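Local structure of periplasmic binding protein (Xylanimonas cellulosilytica, 4MX8) at residues A[14-26]-A[34-46]. The protein probably binds an iron-siderophore or related metal complex outside the membrane for uptake. Sequence-based numbering, arbitrary orientation.
Sequences PATASYTWDRNTA and VYEETTVEVPVDP
W21 and T38 sit opposite each other as a hydrogen-bonded antiparallel pair, with W21 N to T38 O at 3.1 Å and T38 N to W21 O at 2.9 Å. From CB, the tryptophan swings CG between its backbone N and carbonyl carbon (chi1 79°), which brings the six-membered ring alongside the T38 side chain: CE3 meets T38 O at 3.5 Å, CZ3 and CH2 touch T38 CG2, and V40 CG2 abuts the ring edge. T38 CB lies 4.3 Å from the six-membered ring centroid and 12° off its normal, a CH-pi contact. NE1 hydrogen-bonds to D130 OD2, and W119 meets the indole edge-to-face. On the opposite face of the two-stranded sheet, T20 OG1 and T39 OG1 share a hydrogen bond of 2.7 Å, while S18 OG donates to E41 OE2 from above the carboxylate plane. Near the turn, N24 OD1 accepts V34 N (3.3 Å) and A26 N from opposite faces of its amide plane, the latter closing an Asx turn. A leucine at N24 would probably leave V34 N and A26 N without this shared acceptor and undo the Asx turn, though the T25-V34 bonds would remain. Nine consecutive bridges, from T16-P43 to N24-Y35, define a two-stranded antiparallel beta-hairpin, whose W21 face packs on helices 119-123 and 137-152.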
loop_
_atom_site.group_PDB
_atom_site.type_symbol
_atom_site.label_atom_id
_atom_site.label_comp_id
_atom_site.label_asym_id
_atom_site.label_seq_id
_atom_site.Cartn_x
_atom_site.Cartn_y
_atom_site.Cartn_z
ATOM N N PRO A 14 4.579 16.577 28.589
ATOM C CA PRO A 14 4.733 15.111 28.592
ATOM C C PRO A 14 3.419 14.348 28.298
ATOM O O PRO A 14 3.123 13.339 28.950
ATOM C CB PRO A 14 5.236 14.825 30.010
ATOM C CG PRO A 14 6.037 16.063 30.355
ATOM C CD PRO A 14 5.313 17.220 29.699
ATOM N N ALA A 15 2.673 14.812 27.292
ATOM C CA ALA A 15 1.309 14.341 27.032
ATOM C C ALA A 15 1.190 12.948 26.390
ATOM O O ALA A 15 2.171 12.357 25.946
ATOM C CB ALA A 15 0.549 15.378 26.184
ATOM N N THR A 16 -0.034 12.432 26.359
ATOM C CA THR A 16 -0.359 11.288 25.524
ATOM C C THR A 16 -1.497 11.646 24.569
ATOM O O THR A 16 -2.174 12.654 24.747
ATOM C CB THR A 16 -0.726 10.018 26.344
ATOM O OG1 THR A 16 -1.961 10.212 27.053
ATOM C CG2 THR A 16 0.375 9.683 27.318
ATOM N N ALA A 17 -1.680 10.819 23.549
ATOM C CA ALA A 17 -2.748 10.975 22.578
ATOM C C ALA A 17 -3.500 9.657 22.533
ATOM O O ALA A 17 -2.885 8.589 22.462
ATOM C CB ALA A 17 -2.183 11.296 21.213
ATOM N N SER A 18 -4.825 9.729 22.584
ATOM C CA SER A 18 -5.655 8.538 22.635
ATOM C C SER A 18 -5.974 8.051 21.231
ATOM O O SER A 18 -6.441 8.824 20.393
ATOM C CB SER A 18 -6.943 8.867 23.353
ATOM O OG SER A 18 -7.258 7.839 24.258
ATOM N N TYR A 19 -5.703 6.777 20.961
ATOM C CA TYR A 19 -6.005 6.212 19.639
ATOM C C TYR A 19 -6.996 5.050 19.744
ATOM O O TYR A 19 -6.716 4.038 20.410
ATOM C CB TYR A 19 -4.744 5.763 18.900
ATOM C CG TYR A 19 -5.039 5.388 17.463
ATOM C CD1 TYR A 19 -5.338 6.366 16.520
ATOM C CD2 TYR A 19 -5.023 4.073 17.045
ATOM C CE1 TYR A 19 -5.618 6.039 15.205
ATOM C CE2 TYR A 19 -5.300 3.736 15.729
ATOM C CZ TYR A 19 -5.601 4.724 14.809
ATOM O OH TYR A 19 -5.879 4.412 13.488
ATOM N N THR A 20 -8.156 5.214 19.097
ATOM C CA THR A 20 -9.226 4.229 19.182
ATOM C C THR A 20 -9.678 3.796 17.806
ATOM O O THR A 20 -10.045 4.621 16.970
ATOM C CB THR A 20 -10.430 4.748 19.951
ATOM O OG1 THR A 20 -10.050 4.989 21.312
ATOM C CG2 THR A 20 -11.537 3.718 19.935
ATOM N N TRP A 21 -9.655 2.487 17.577
ATOM C CA TRP A 21 -10.001 1.948 16.275
ATOM C C TRP A 21 -10.702 0.598 16.394
ATOM O O TRP A 21 -10.685 -0.030 17.462
ATOM C CB TRP A 21 -8.747 1.860 15.402
ATOM C CG TRP A 21 -7.844 0.689 15.661
ATOM C CD1 TRP A 21 -7.700 -0.421 14.872
ATOM C CD2 TRP A 21 -6.935 0.516 16.759
ATOM N NE1 TRP A 21 -6.758 -1.268 15.410
ATOM C CE2 TRP A 21 -6.278 -0.716 16.569
ATOM C CE3 TRP A 21 -6.620 1.279 17.886
ATOM C CZ2 TRP A 21 -5.332 -1.202 17.466
ATOM C CZ3 TRP A 21 -5.676 0.799 18.776
ATOM C CH2 TRP A 21 -5.038 -0.431 18.559
ATOM N N ASP A 22 -11.341 0.170 15.307
ATOM C CA ASP A 22 -11.964 -1.146 15.289
ATOM C C ASP A 22 -10.948 -2.194 14.818
ATOM O O ASP A 22 -10.717 -2.378 13.623
ATOM C CB ASP A 22 -13.231 -1.140 14.440
ATOM C CG ASP A 22 -14.356 -0.326 15.071
ATOM O OD1 ASP A 22 -14.803 -0.664 16.189
ATOM O OD2 ASP A 22 -14.798 0.655 14.445
ATOM N N ARG A 23 -10.330 -2.861 15.787
ATOM C CA ARG A 23 -9.236 -3.791 15.532
ATOM C C ARG A 23 -9.712 -5.130 14.989
ATOM O O ARG A 23 -10.657 -5.734 15.510
ATOM C CB ARG A 23 -8.451 -4.039 16.817
ATOM C CG ARG A 23 -7.129 -4.740 16.581
ATOM C CD ARG A 23 -6.307 -4.791 17.845
ATOM N NE ARG A 23 -6.825 -5.772 18.796
ATOM C CZ ARG A 23 -6.558 -7.075 18.742
ATOM N NH1 ARG A 23 -5.791 -7.561 17.761
ATOM N NH2 ARG A 23 -7.069 -7.887 19.670
ATOM N N ASN A 24 -9.068 -5.594 13.926
ATOM C CA ASN A 24 -9.328 -6.940 13.480
ATOM C C ASN A 24 -8.607 -7.886 14.440
ATOM O O ASN A 24 -7.365 -7.912 14.490
ATOM C CB ASN A 24 -8.852 -7.166 12.053
ATOM C CG ASN A 24 -9.095 -8.589 11.598
ATOM O OD1 ASN A 24 -9.836 -9.330 12.244
ATOM N ND2 ASN A 24 -8.482 -8.983 10.492
ATOM N N THR A 25 -9.394 -8.658 15.196
ATOM C CA THR A 25 -8.846 -9.532 16.222
ATOM C C THR A 25 -8.282 -10.810 15.629
ATOM O O THR A 25 -7.645 -11.590 16.328
ATOM C CB THR A 25 -9.878 -9.902 17.310
ATOM O OG1 THR A 25 -10.988 -10.584 16.715
ATOM C CG2 THR A 25 -10.377 -8.684 17.999
ATOM N N ALA A 26 -8.516 -11.033 14.344
ATOM C CA ALA A 26 -7.959 -12.206 13.695
ATOM C C ALA A 26 -6.479 -11.982 13.447
ATOM O O ALA A 26 -6.048 -10.880 13.077
ATOM C CB ALA A 26 -8.673 -12.496 12.410
ATOM N N VAL A 34 -12.925 -10.255 12.688
ATOM C CA VAL A 34 -13.901 -10.034 13.749
ATOM C C VAL A 34 -13.392 -8.783 14.444
ATOM O O VAL A 34 -12.301 -8.783 15.009
ATOM C CB VAL A 34 -13.980 -11.233 14.698
ATOM C CG1 VAL A 34 -14.760 -10.874 15.905
ATOM C CG2 VAL A 34 -14.625 -12.414 14.002
ATOM N N TYR A 35 -14.137 -7.689 14.335
ATOM C CA TYR A 35 -13.611 -6.400 14.776
ATOM C C TYR A 35 -14.044 -6.090 16.200
ATOM O O TYR A 35 -15.180 -6.391 16.603
ATOM C CB TYR A 35 -14.033 -5.280 13.833
ATOM C CG TYR A 35 -13.517 -5.430 12.415
ATOM C CD1 TYR A 35 -12.210 -5.071 12.089
ATOM C CD2 TYR A 35 -14.336 -5.927 11.398
ATOM C CE1 TYR A 35 -11.728 -5.212 10.785
ATOM C CE2 TYR A 35 -13.861 -6.074 10.101
ATOM C CZ TYR A 35 -12.560 -5.712 9.801
ATOM O OH TYR A 35 -12.083 -5.853 8.520
ATOM N N GLU A 36 -13.125 -5.509 16.963
ATOM C CA GLU A 36 -13.375 -5.182 18.364
ATOM C C GLU A 36 -12.691 -3.866 18.671
ATOM O O GLU A 36 -11.507 -3.708 18.418
ATOM C CB GLU A 36 -12.886 -6.306 19.289
ATOM C CG GLU A 36 -13.844 -7.514 19.318
ATOM C CD GLU A 36 -13.304 -8.721 20.099
ATOM O OE1 GLU A 36 -12.289 -8.587 20.843
ATOM O OE2 GLU A 36 -13.916 -9.807 19.961
ATOM N N GLU A 37 -13.447 -2.909 19.193
ATOM C CA GLU A 37 -12.889 -1.585 19.431
ATOM C C GLU A 37 -11.805 -1.645 20.489
ATOM O O GLU A 37 -11.938 -2.319 21.502
ATOM C CB GLU A 37 -13.975 -0.614 19.843
ATOM C CG GLU A 37 -13.492 0.782 20.119
ATOM C CD GLU A 37 -14.636 1.773 20.189
ATOM O OE1 GLU A 37 -14.997 2.326 19.118
ATOM O OE2 GLU A 37 -15.178 1.986 21.304
ATOM N N THR A 38 -10.718 -0.934 20.240
ATOM C CA THR A 38 -9.569 -0.958 21.128
ATOM C C THR A 38 -9.032 0.470 21.303
ATOM O O THR A 38 -9.035 1.270 20.362
ATOM C CB THR A 38 -8.487 -1.883 20.540
ATOM O OG1 THR A 38 -8.911 -3.250 20.658
ATOM C CG2 THR A 38 -7.156 -1.700 21.237
ATOM N N THR A 39 -8.592 0.803 22.509
ATOM C CA THR A 39 -7.949 2.095 22.718
ATOM C C THR A 39 -6.527 1.928 23.241
ATOM O O THR A 39 -6.255 1.060 24.065
ATOM C CB THR A 39 -8.726 2.959 23.701
ATOM O OG1 THR A 39 -10.064 3.143 23.220
ATOM C CG2 THR A 39 -8.061 4.297 23.836
ATOM N N VAL A 40 -5.615 2.749 22.735
ATOM C CA VAL A 40 -4.238 2.735 23.200
ATOM C C VAL A 40 -3.792 4.172 23.464
ATOM O O VAL A 40 -4.094 5.071 22.673
ATOM C CB VAL A 40 -3.316 2.047 22.177
ATOM C CG1 VAL A 40 -1.870 2.193 22.580
ATOM C CG2 VAL A 40 -3.668 0.577 22.082
ATOM N N GLU A 41 -3.113 4.396 24.590
ATOM C CA GLU A 41 -2.570 5.719 24.880
ATOM C C GLU A 41 -1.142 5.827 24.344
ATOM O O GLU A 41 -0.213 5.233 24.899
ATOM C CB GLU A 41 -2.605 6.017 26.376
ATOM C CG GLU A 41 -3.970 5.805 27.044
ATOM C CD GLU A 41 -5.022 6.830 26.627
ATOM O OE1 GLU A 41 -4.640 7.954 26.216
ATOM O OE2 GLU A 41 -6.234 6.504 26.720
ATOM N N VAL A 42 -0.993 6.585 23.258
ATOM C CA VAL A 42 0.277 6.791 22.573
ATOM C C VAL A 42 0.980 8.004 23.145
ATOM O O VAL A 42 0.375 9.061 23.277
ATOM C CB VAL A 42 0.026 7.151 21.111
ATOM C CG1 VAL A 42 1.330 7.201 20.347
ATOM C CG2 VAL A 42 -0.901 6.166 20.493
ATOM N N PRO A 43 2.273 7.877 23.459
ATOM C CA PRO A 43 3.008 9.055 23.930
ATOM C C PRO A 43 3.248 10.067 22.801
ATOM O O PRO A 43 3.582 9.669 21.682
ATOM C CB PRO A 43 4.336 8.458 24.403
ATOM C CG PRO A 43 4.511 7.240 23.575
ATOM C CD PRO A 43 3.122 6.674 23.410
ATOM N N VAL A 44 3.072 11.355 23.091
ATOM C CA VAL A 44 3.396 12.419 22.133
ATOM C C VAL A 44 4.898 12.721 22.115
ATOM O O VAL A 44 5.547 12.687 23.158
ATOM C CB VAL A 44 2.646 13.703 22.463
ATOM C CG1 VAL A 44 3.001 14.776 21.474
ATOM C CG2 VAL A 44 1.154 13.453 22.464
ATOM N N ASP A 45 5.435 13.026 20.936
ATOM C CA ASP A 45 6.876 13.196 20.732
ATOM C C ASP A 45 7.656 11.973 21.219
ATOM O O ASP A 45 8.546 12.115 22.061
ATOM C CB ASP A 45 7.386 14.469 21.429
ATOM C CG ASP A 45 8.792 14.899 20.960
ATOM O OD1 ASP A 45 9.245 14.425 19.893
ATOM O OD2 ASP A 45 9.438 15.729 21.654
ATOM N N PRO A 46 7.329 10.769 20.696
ATOM C CA PRO A 46 8.029 9.580 21.191
ATOM C C PRO A 46 9.475 9.527 20.698
ATOM O O PRO A 46 9.794 10.014 19.605
ATOM C CB PRO A 46 7.208 8.429 20.610
ATOM C CG PRO A 46 6.672 8.984 19.313
ATOM C CD PRO A 46 6.355 10.426 19.641
HETATM O O HOH W 1 -5.148 10.850 26.420
HETATM O O HOH W 2 -9.402 -6.725 21.475
#